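Local coordinates for heme-binding protein A / AI-2 binding protein A (Helicobacter pylori SS1, PDB 6OFQ) that binds the peptide STSA and, as an ABC transporter-associated periplasmic binding protein, probably delivers peptides for uptake, at residues A[61-66]-A[211-216]; A[94-99]-A[162-167]; A[115-120]-A[187-192]. One frame throughout, in Å; residues are numbered along the deposited sequence.

Overall arrangement
Contact 1 is fully buried, whereas contacts 2 and 3 are partly buried. The centre of contact 1 is also the nearest to the centre of the chain, about 17 Å away against about 26 Å for contact 2 and about 24 Å for contact 3. Contact 2 pairs strands 91-96 and 163-168, and contact 3 sets helix 116-127, which covers that sheet, against helix 189-197. Contact 1 joins the loop into strand 66-68, an edge strand of the same sheet, to strand 214-220 of another. The chemistry differs accordingly: regular backbone pairing in contact 2, charge and helix-end polarity in contact 3, and a buried carboxylate-hydroxyl bond with one backbone N-H to carbonyl bond in contact 1.

Contact 1: residues A[61-66]-A[211-216]; sequences IYDTLV and TGPFKF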
loop_
_atom_site.group_PDB
_atom_site.type_symbol
_atom_site.label_atom_id
_atom_site.label_comp_id
_atom_site.label_asym_id
_atom_site.label_seq_id
_atom_site.Cartn_x
_atom_site.Cartn_y
_atom_site.Cartn_z
ATOM N N ILE A 61 3.501 12.911 7.971
ATOM C CA ILE A 61 4.059 14.221 7.599
ATOM C C ILE A 61 3.046 14.989 6.766
ATOM O O ILE A 61 2.920 16.242 6.875
ATOM C CB ILE A 61 5.382 13.997 6.839
ATOM C CG1 ILE A 61 6.443 13.492 7.837
ATOM C CG2 ILE A 61 5.805 15.252 6.085
ATOM C CD1 ILE A 61 7.692 12.960 7.143
ATOM N N TYR A 62 2.364 14.301 5.847
ATOM C CA TYR A 62 1.512 14.971 4.863
ATOM C C TYR A 62 0.031 14.722 5.160
ATOM O O TYR A 62 -0.328 13.672 5.677
ATOM C CB TYR A 62 1.721 14.474 3.438
ATOM C CG TYR A 62 3.121 14.686 2.892
ATOM C CD1 TYR A 62 3.506 15.906 2.378
ATOM C CD2 TYR A 62 4.066 13.685 2.921
ATOM C CE1 TYR A 62 4.758 16.122 1.823
ATOM C CE2 TYR A 62 5.304 13.888 2.345
ATOM C CZ TYR A 62 5.642 15.099 1.780
ATOM O OH TYR A 62 6.880 15.237 1.178
ATOM N N ASP A 63 -0.808 15.692 4.787
ATOM C CA ASP A 63 -2.235 15.508 4.646
ATOM C C ASP A 63 -2.692 15.495 3.224
ATOM O O ASP A 63 -2.002 15.907 2.286
ATOM C CB ASP A 63 -2.983 16.616 5.360
ATOM C CG ASP A 63 -2.724 16.581 6.849
ATOM O OD1 ASP A 63 -2.921 15.511 7.485
ATOM O OD2 ASP A 63 -2.317 17.611 7.434
ATOM N N THR A 64 -3.928 15.005 3.114
ATOM C CA THR A 64 -4.668 14.903 1.866
ATOM C C THR A 64 -5.930 15.799 1.941
ATOM O O THR A 64 -6.233 16.363 2.990
ATOM C CB THR A 64 -5.025 13.429 1.558
ATOM O OG1 THR A 64 -5.354 12.751 2.771
ATOM C CG2 THR A 64 -3.842 12.680 0.895
ATOM N N LEU A 65 -6.689 15.860 0.842
ATOM C CA LEU A 65 -7.935 16.669 0.857
ATOM C C LEU A 65 -9.005 16.124 1.813
ATOM O O LEU A 65 -9.681 16.853 2.557
ATOM C CB LEU A 65 -8.496 16.791 -0.543
ATOM C CG LEU A 65 -7.681 17.663 -1.510
ATOM C CD1 LEU A 65 -8.336 17.538 -2.878
ATOM C CD2 LEU A 65 -7.772 19.140 -1.098
ATOM N N VAL A 66 -9.137 14.801 1.792
ATOM C CA VAL A 66 -9.955 14.032 2.708
ATOM C C VAL A 66 -9.105 12.979 3.373
ATOM O O VAL A 66 -8.026 12.689 2.830
ATOM C CB VAL A 66 -11.179 13.384 1.992
ATOM C CG1 VAL A 66 -11.959 14.483 1.239
ATOM C CG2 VAL A 66 -10.767 12.256 1.044
ATOM N N THR A 211 1.808 19.315 6.101
ATOM C CA THR A 211 0.933 19.932 7.085
ATOM C C THR A 211 0.513 19.041 8.242
ATOM O O THR A 211 -0.239 19.478 9.096
ATOM C CB THR A 211 -0.349 20.447 6.416
ATOM O OG1 THR A 211 -1.042 19.369 5.786
ATOM C CG2 THR A 211 -0.102 21.512 5.374
ATOM N N GLY A 212 0.970 17.791 8.239
ATOM C CA GLY A 212 0.452 16.821 9.170
ATOM C C GLY A 212 0.884 16.938 10.600
ATOM O O GLY A 212 1.647 17.852 10.958
ATOM N N PRO A 213 0.477 15.969 11.415
ATOM C CA PRO A 213 0.636 16.118 12.856
ATOM C C PRO A 213 2.067 15.905 13.331
ATOM O O PRO A 213 2.314 16.160 14.514
ATOM C CB PRO A 213 -0.291 15.060 13.427
ATOM C CG PRO A 213 -0.530 14.095 12.315
ATOM C CD PRO A 213 -0.444 14.889 11.040
ATOM N N PHE A 214 2.919 15.320 12.497
ATOM C CA PHE A 214 4.364 15.257 12.732
ATOM C C PHE A 214 5.152 15.898 11.624
ATOM O O PHE A 214 4.704 15.921 10.493
ATOM C CB PHE A 214 4.811 13.792 12.921
ATOM C CG PHE A 214 4.179 13.107 14.096
ATOM C CD1 PHE A 214 2.983 12.426 13.929
ATOM C CD2 PHE A 214 4.757 13.137 15.360
ATOM C CE1 PHE A 214 2.388 11.817 15.002
ATOM C CE2 PHE A 214 4.183 12.514 16.449
ATOM C CZ PHE A 214 2.984 11.853 16.253
ATOM N N LYS A 215 6.346 16.374 11.982
ATOM C CA LYS A 215 7.241 16.913 10.982
ATOM C C LYS A 215 8.531 16.123 10.952
ATOM O O LYS A 215 8.872 15.449 11.938
ATOM C CB LYS A 215 7.508 18.395 11.200
ATOM C CG LYS A 215 8.177 18.670 12.526
ATOM C CD LYS A 215 8.133 20.168 12.799
ATOM C CE LYS A 215 8.648 20.405 14.211
ATOM N NZ LYS A 215 8.651 21.884 14.309
ATOM N N PHE A 216 9.209 16.159 9.819
ATOM C CA PHE A 216 10.480 15.453 9.632
ATOM C C PHE A 216 11.627 16.102 10.420
ATOM O O PHE A 216 11.706 17.333 10.410
ATOM C CB PHE A 216 10.805 15.511 8.149
ATOM C CG PHE A 216 12.080 14.884 7.724
ATOM C CD1 PHE A 216 13.279 15.571 7.786
ATOM C CD2 PHE A 216 12.088 13.631 7.152
ATOM C CE1 PHE A 216 14.477 14.999 7.344
ATOM C CE2 PHE A 216 13.256 13.082 6.640
ATOM C CZ PHE A 216 14.425 13.764 6.742
HETATM O O HOH W 1 0.512 18.079 3.680
#
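The backbones of I61 and G212 meet where the two chain segments come nearest by their CA atoms, with G212 N donating to I61 O at 2.8 Å; the donor stands well above the carbonyl plane, 48° out of it. A second backbone approach follows at F214 O, which receives the CA-H of I61 almost head-on (I61 CA to F214 O 3.4 Å, 178° at the hydrogen). The main polar side-chain link is between D63 and T211. T211 places OG1 between its backbone N and carbonyl carbon, the crowded position (chi1 59°), and from there T211 OG1 donates to D63 OD2 at 2.7 Å, on the anti side of the carboxylate. Water 1 adds a second link, taking a bond from D63 N at 2.9 Å and giving one to T211 OG1. The ring nitrogen of W234 also donates to D63 OD2, so two donors grip this buried oxygen. The apolar end is I61, whose CD1 lies 4.1 Å from F216 CB and near the plane of the F216 ring, at its edge. Around the contact, I61 and F214 both pack on L227 of strand 224-229, T211 rests on L79 of strand 75-85, and F214 bonds through its backbone to N60, near the end of helix 52-61.

Contact 2: residues A[94-99]-A[162-167]; sequences FHLRKG and YTIRFT
F94 and I164 form an antiparallel hydrogen-bonded pair: F94 N donates to I164 O at 2.8 Å and I164 N donates back to F94 O at 3.0 Å. The local strand axes run at 158°, and H95 with T163 makes the adjoining non-hydrogen-bonded pair before L96 N reaches Y162 O at 2.8 Å. L96 can be followed outward. L96 CB lies 3.4 Å from Y162 O and also faces Y162 CB. CG, anti to the carbonyl carbon (chi1 -56°), remains close to the Y162 carbonyl; L96 CD1 then meets I164 CG1 at 4.0 Å and A116 of helix 116-127, while CD2 packs on L65. These strands are neighbours in a five-stranded antiparallel sheet, with 75-85 flanking 91-96 and 153-160 flanking 163-168, consistent with the additional domain of peptide-binding members of this family. On the face carrying F94 and I164, the F94 and F166 rings touch rim to rim, their planes at 88° and centroids 5.8 Å apart. On the face with H95 and T163 a water joins the side chains: water 2 sits in the plane of the imidazole, 2.7 Å from H95 ND1, and donates to T163 OG1; H95 NE2 is bonded to D84 and T163 OG1 also to D160. Past the strand end, the extended K98 chain crosses Y162 at about a right angle, K98 CG over the ring face in a CH-pi contact, 3.8 Å from the centroid.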
loop_
_atom_site.group_PDB
_atom_site.type_symbol
_atom_site.label_atom_id
_atom_site.label_comp_id
_atom_site.label_asym_id
_atom_site.label_seq_id
_atom_site.Cartn_x
_atom_site.Cartn_y
_atom_site.Cartn_z
ATOM N N PHE A 94 -14.215 21.300 -3.751
ATOM C CA PHE A 94 -13.640 21.207 -2.395
ATOM C C PHE A 94 -13.370 22.592 -1.830
ATOM O O PHE A 94 -12.762 23.438 -2.482
ATOM C CB PHE A 94 -12.326 20.401 -2.417
ATOM C CG PHE A 94 -12.572 18.936 -2.678
ATOM C CD1 PHE A 94 -12.811 18.025 -1.645
ATOM C CD2 PHE A 94 -12.567 18.454 -3.983
ATOM C CE1 PHE A 94 -13.118 16.707 -1.900
ATOM C CE2 PHE A 94 -12.851 17.133 -4.270
ATOM C CZ PHE A 94 -13.152 16.293 -3.215
ATOM N N HIS A 95 -13.887 22.779 -0.622
ATOM C CA HIS A 95 -13.672 23.997 0.121
ATOM C C HIS A 95 -12.494 23.739 1.060
ATOM O O HIS A 95 -12.597 22.888 1.933
ATOM C CB HIS A 95 -14.984 24.340 0.878
ATOM C CG HIS A 95 -16.212 24.350 -0.007
ATOM N ND1 HIS A 95 -16.436 25.415 -0.850
ATOM C CD2 HIS A 95 -17.120 23.404 -0.362
ATOM C CE1 HIS A 95 -17.484 25.158 -1.619
ATOM N NE2 HIS A 95 -17.928 23.947 -1.340
ATOM N N LEU A 96 -11.429 24.513 0.930
ATOM C CA LEU A 96 -10.173 24.222 1.578
ATOM C C LEU A 96 -10.180 24.874 2.956
ATOM O O LEU A 96 -10.737 25.994 3.174
ATOM C CB LEU A 96 -9.010 24.652 0.721
ATOM C CG LEU A 96 -8.914 24.109 -0.706
ATOM C CD1 LEU A 96 -7.653 24.599 -1.336
ATOM C CD2 LEU A 96 -8.964 22.577 -0.693
ATOM N N ARG A 97 -9.551 24.181 3.902
ATOM C CA ARG A 97 -9.330 24.681 5.248
ATOM C C ARG A 97 -8.389 25.884 5.231
ATOM O O ARG A 97 -7.364 25.842 4.522
ATOM C CB ARG A 97 -8.662 23.560 6.090
ATOM C CG ARG A 97 -8.726 23.766 7.595
ATOM C CD ARG A 97 -8.149 22.511 8.268
ATOM N NE ARG A 97 -9.003 21.344 8.055
ATOM C CZ ARG A 97 -10.044 20.970 8.778
ATOM N NH1 ARG A 97 -10.523 21.682 9.799
ATOM N NH2 ARG A 97 -10.759 19.896 8.399
ATOM N N LYS A 98 -8.778 26.941 5.944
ATOM C CA LYS A 98 -7.961 28.152 6.058
ATOM C C LYS A 98 -7.127 28.090 7.320
ATOM O O LYS A 98 -7.462 27.442 8.309
ATOM C CB LYS A 98 -8.916 29.354 6.094
ATOM C CG LYS A 98 -9.739 29.525 4.813
ATOM C CD LYS A 98 -10.562 30.810 4.950
ATOM C CE LYS A 98 -11.460 30.995 3.750
ATOM N NZ LYS A 98 -12.106 32.321 3.905
ATOM N N GLY A 99 -6.057 28.859 7.258
ATOM C CA GLY A 99 -5.125 29.003 8.366
ATOM C C GLY A 99 -4.328 27.758 8.708
ATOM O O GLY A 99 -3.859 27.608 9.841
ATOM N N TYR A 162 -9.026 29.260 -1.854
ATOM C CA TYR A 162 -9.467 28.237 -0.916
ATOM C C TYR A 162 -10.532 27.328 -1.517
ATOM O O TYR A 162 -11.266 26.678 -0.804
ATOM C CB TYR A 162 -9.959 28.820 0.417
ATOM C CG TYR A 162 -8.858 29.576 1.077
ATOM C CD1 TYR A 162 -7.763 28.952 1.680
ATOM C CD2 TYR A 162 -8.923 30.973 1.060
ATOM C CE1 TYR A 162 -6.764 29.713 2.290
ATOM C CE2 TYR A 162 -7.943 31.722 1.689
ATOM C CZ TYR A 162 -6.875 31.083 2.271
ATOM O OH TYR A 162 -5.965 31.915 2.911
ATOM N N THR A 163 -10.531 27.238 -2.843
ATOM C CA THR A 163 -11.564 26.415 -3.539
ATOM C C THR A 163 -10.958 25.733 -4.761
ATOM O O THR A 163 -10.435 26.362 -5.674
ATOM C CB THR A 163 -12.798 27.279 -3.974
ATOM O OG1 THR A 163 -13.202 28.108 -2.892
ATOM C CG2 THR A 163 -13.966 26.373 -4.404
ATOM N N ILE A 164 -11.078 24.394 -4.758
ATOM C CA ILE A 164 -10.631 23.564 -5.844
ATOM C C ILE A 164 -11.792 22.810 -6.487
ATOM O O ILE A 164 -12.605 22.226 -5.790
ATOM C CB ILE A 164 -9.541 22.554 -5.355
ATOM C CG1 ILE A 164 -8.187 23.269 -5.067
ATOM C CG2 ILE A 164 -9.373 21.453 -6.380
ATOM C CD1 ILE A 164 -7.385 23.537 -6.315
ATOM N N ARG A 165 -11.882 22.858 -7.807
ATOM C CA ARG A 165 -12.936 22.123 -8.530
ATOM C C ARG A 165 -12.320 21.131 -9.509
ATOM O O ARG A 165 -11.498 21.508 -10.346
ATOM C CB ARG A 165 -13.836 23.077 -9.312
ATOM C CG ARG A 165 -14.890 22.343 -10.129
ATOM C CD ARG A 165 -15.973 23.283 -10.637
ATOM N NE ARG A 165 -16.845 23.660 -9.511
ATOM C CZ ARG A 165 -17.700 24.688 -9.480
ATOM N NH1 ARG A 165 -17.801 25.558 -10.469
ATOM N NH2 ARG A 165 -18.406 24.898 -8.404
ATOM N N PHE A 166 -12.675 19.858 -9.365
ATOM C CA PHE A 166 -12.331 18.810 -10.304
ATOM C C PHE A 166 -13.501 18.534 -11.195
ATOM O O PHE A 166 -14.645 18.474 -10.693
ATOM C CB PHE A 166 -12.034 17.480 -9.560
ATOM C CG PHE A 166 -10.815 17.481 -8.685
ATOM C CD1 PHE A 166 -9.564 17.075 -9.167
ATOM C CD2 PHE A 166 -10.946 17.819 -7.369
ATOM C CE1 PHE A 166 -8.453 17.065 -8.331
ATOM C CE2 PHE A 166 -9.859 17.789 -6.515
ATOM C CZ PHE A 166 -8.617 17.453 -7.019
ATOM N N THR A 167 -13.235 18.481 -12.493
ATOM C CA THR A 167 -14.230 17.965 -13.422
ATOM C C THR A 167 -13.687 16.689 -14.007
ATOM O O THR A 167 -12.525 16.631 -14.439
ATOM C CB THR A 167 -14.480 19.009 -14.544
ATOM O OG1 THR A 167 -14.882 20.246 -13.921
ATOM C CG2 THR A 167 -15.548 18.477 -15.506
HETATM O O HOH W 2 -14.559 27.388 -0.610
HETATM O O HOH W 3 -12.989 27.256 2.083
#

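Contact 3: residues A[115-120]-A[187-192]; sequences SAKDVL and LSKDYA
An N-capped helix start, that of helix 189-197, meets the first turn of helix 116-127 through the carboxylate of D118 and the backbone of K189. S188 is the N-cap: S188 OG accepts from Y191 N at 2.9 Å, while the first N-H of the helix, K189 N, donates to D118 OD1, 2.9 Å away. The N-H points at the oxygen with an angle of 163°, and it arrives nearly in line with the C-O bond of the carboxylate. The other oxygen, D118 OD2, is occupied inside its own segment, where S115 N donates to it at 2.9 Å on the anti side. With both oxygens engaged, rotation of the carboxylate is restrained, and the start of helix 189-197, whose peptide dipoles would leave it slightly positive, would be complemented by the D118 carboxylate, if ionised. The side chain also reaches the backbone ahead of the cap, D118 CB lying 3.5 Å from L187 O. Farther out, K117 takes CG between its backbone N and carbonyl carbon (chi1 73°) and then extends, crossing D190 at about a right angle; K117 NZ meets D190 OD1 at 2.8 Å from the syn side in a salt bridge. K117 is modelled in two conformers, so the bridge is established only for the one described and is doubtful as a permanent link. Water 4 lies between the two carboxylates, accepting from S188 OG and D190 N and donating to D118 OD1 at 2.7 Å and to D190 OD2 at 2.8 Å.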
loop_
_atom_site.group_PDB
_atom_site.type_symbol
_atom_site.label_atom_id
_atom_site.label_comp_id
_atom_site.label_asym_id
_atom_site.label_seq_id
_atom_site.Cartn_x
_atom_site.Cartn_y
_atom_site.Cartn_z
ATOM N N SER A 115 -2.810 26.684 0.551
ATOM C CA SER A 115 -3.872 27.225 -0.259
ATOM C C SER A 115 -4.025 26.379 -1.518
ATOM O O SER A 115 -3.299 25.402 -1.795
ATOM C CB SER A 115 -3.575 28.718 -0.555
ATOM O OG SER A 115 -2.512 28.824 -1.462
ATOM N N ALA A 116 -4.918 26.852 -2.404
ATOM C CA ALA A 116 -5.254 26.121 -3.585
ATOM C C ALA A 116 -4.064 25.853 -4.500
ATOM O O ALA A 116 -4.004 24.827 -5.194
ATOM C CB ALA A 116 -6.384 26.831 -4.305
ATOM N N LYS A 117 -3.086 26.763 -4.552
ATOM C CA LYS A 117 -1.932 26.526 -5.405
ATOM C C LYS A 117 -1.116 25.286 -5.038
ATOM O O LYS A 117 -0.465 24.707 -5.895
ATOM C CB LYS A 117 -0.998 27.744 -5.453
ATOM C CG LYS A 117 -0.169 28.037 -4.218
ATOM C CD LYS A 117 0.756 29.216 -4.514
ATOM C CE LYS A 117 1.820 29.392 -3.446
ATOM N NZ LYS A 117 2.613 30.641 -3.621
ATOM N N ASP A 118 -1.209 24.870 -3.784
ATOM C CA ASP A 118 -0.476 23.693 -3.316
ATOM C C ASP A 118 -1.196 22.434 -3.802
ATOM O O ASP A 118 -0.560 21.432 -4.129
ATOM C CB ASP A 118 -0.357 23.663 -1.811
ATOM C CG ASP A 118 0.301 24.951 -1.276
ATOM O OD1 ASP A 118 1.435 25.102 -1.788
ATOM O OD2 ASP A 118 -0.266 25.613 -0.383
ATOM N N VAL A 119 -2.520 22.487 -3.888
ATOM C CA VAL A 119 -3.299 21.385 -4.488
ATOM C C VAL A 119 -2.970 21.259 -5.967
ATOM O O VAL A 119 -2.717 20.192 -6.477
ATOM C CB VAL A 119 -4.787 21.533 -4.208
ATOM C CG1 VAL A 119 -5.557 20.351 -4.752
ATOM C CG2 VAL A 119 -5.086 21.728 -2.728
ATOM N N LEU A 120 -3.045 22.382 -6.701
ATOM C CA LEU A 120 -2.661 22.423 -8.096
ATOM C C LEU A 120 -1.270 21.892 -8.265
ATOM O O LEU A 120 -1.041 21.050 -9.118
ATOM C CB LEU A 120 -2.773 23.840 -8.701
ATOM C CG LEU A 120 -4.172 24.452 -8.775
ATOM C CD1 LEU A 120 -4.058 25.787 -9.531
ATOM C CD2 LEU A 120 -5.090 23.506 -9.527
ATOM N N LEU A 187 1.857 18.655 -1.119
ATOM C CA LEU A 187 3.199 19.224 -0.882
ATOM C C LEU A 187 3.118 20.728 -1.053
ATOM O O LEU A 187 2.098 21.259 -1.498
ATOM C CB LEU A 187 4.154 18.660 -1.917
ATOM C CG LEU A 187 4.718 17.265 -1.641
ATOM C CD1 LEU A 187 3.653 16.176 -1.556
ATOM C CD2 LEU A 187 5.775 16.906 -2.664
ATOM N N SER A 188 4.182 21.410 -0.611
ATOM C CA SER A 188 4.204 22.873 -0.692
ATOM C C SER A 188 4.835 23.379 -1.981
ATOM O O SER A 188 6.030 23.179 -2.256
ATOM C CB SER A 188 5.022 23.430 0.467
ATOM O OG SER A 188 5.367 24.812 0.264
ATOM N N LYS A 189 4.036 24.184 -2.708
ATOM C CA LYS A 189 4.528 24.874 -3.896
ATOM C C LYS A 189 5.644 25.904 -3.576
ATOM O O LYS A 189 6.588 25.952 -4.365
ATOM C CB LYS A 189 3.338 25.569 -4.584
ATOM C CG LYS A 189 3.726 26.270 -5.884
ATOM C CD LYS A 189 4.390 25.365 -6.876
ATOM C CE LYS A 189 4.209 25.723 -8.351
ATOM N NZ LYS A 189 5.182 26.691 -8.887
ATOM N N ASP A 190 5.459 26.620 -2.468
ATOM C CA ASP A 190 6.509 27.590 -2.045
ATOM C C ASP A 190 7.842 26.881 -1.827
ATOM O O ASP A 190 8.912 27.303 -2.336
ATOM C CB ASP A 190 6.062 28.432 -0.853
ATOM C CG ASP A 190 4.913 29.364 -1.191
ATOM O OD1 ASP A 190 4.981 30.074 -2.210
ATOM O OD2 ASP A 190 3.828 29.256 -0.600
ATOM N N TYR A 191 7.802 25.754 -1.091
ATOM C CA TYR A 191 9.023 24.981 -0.858
ATOM C C TYR A 191 9.621 24.433 -2.159
ATOM O O TYR A 191 10.824 24.506 -2.455
ATOM C CB TYR A 191 8.775 23.873 0.180
ATOM C CG TYR A 191 9.970 22.976 0.465
ATOM C CD1 TYR A 191 11.159 23.520 0.925
ATOM C CD2 TYR A 191 9.904 21.589 0.381
ATOM C CE1 TYR A 191 12.246 22.760 1.241
ATOM C CE2 TYR A 191 10.963 20.796 0.756
ATOM C CZ TYR A 191 12.141 21.378 1.181
ATOM O OH TYR A 191 13.228 20.596 1.529
ATOM N N ALA A 192 8.782 23.863 -3.028
ATOM C CA ALA A 192 9.211 23.394 -4.331
ATOM C C ALA A 192 9.856 24.514 -5.182
ATOM O O ALA A 192 10.875 24.224 -5.789
ATOM C CB ALA A 192 7.994 22.827 -5.091
HETATM O O HOH W 4 3.320 26.509 -0.462
#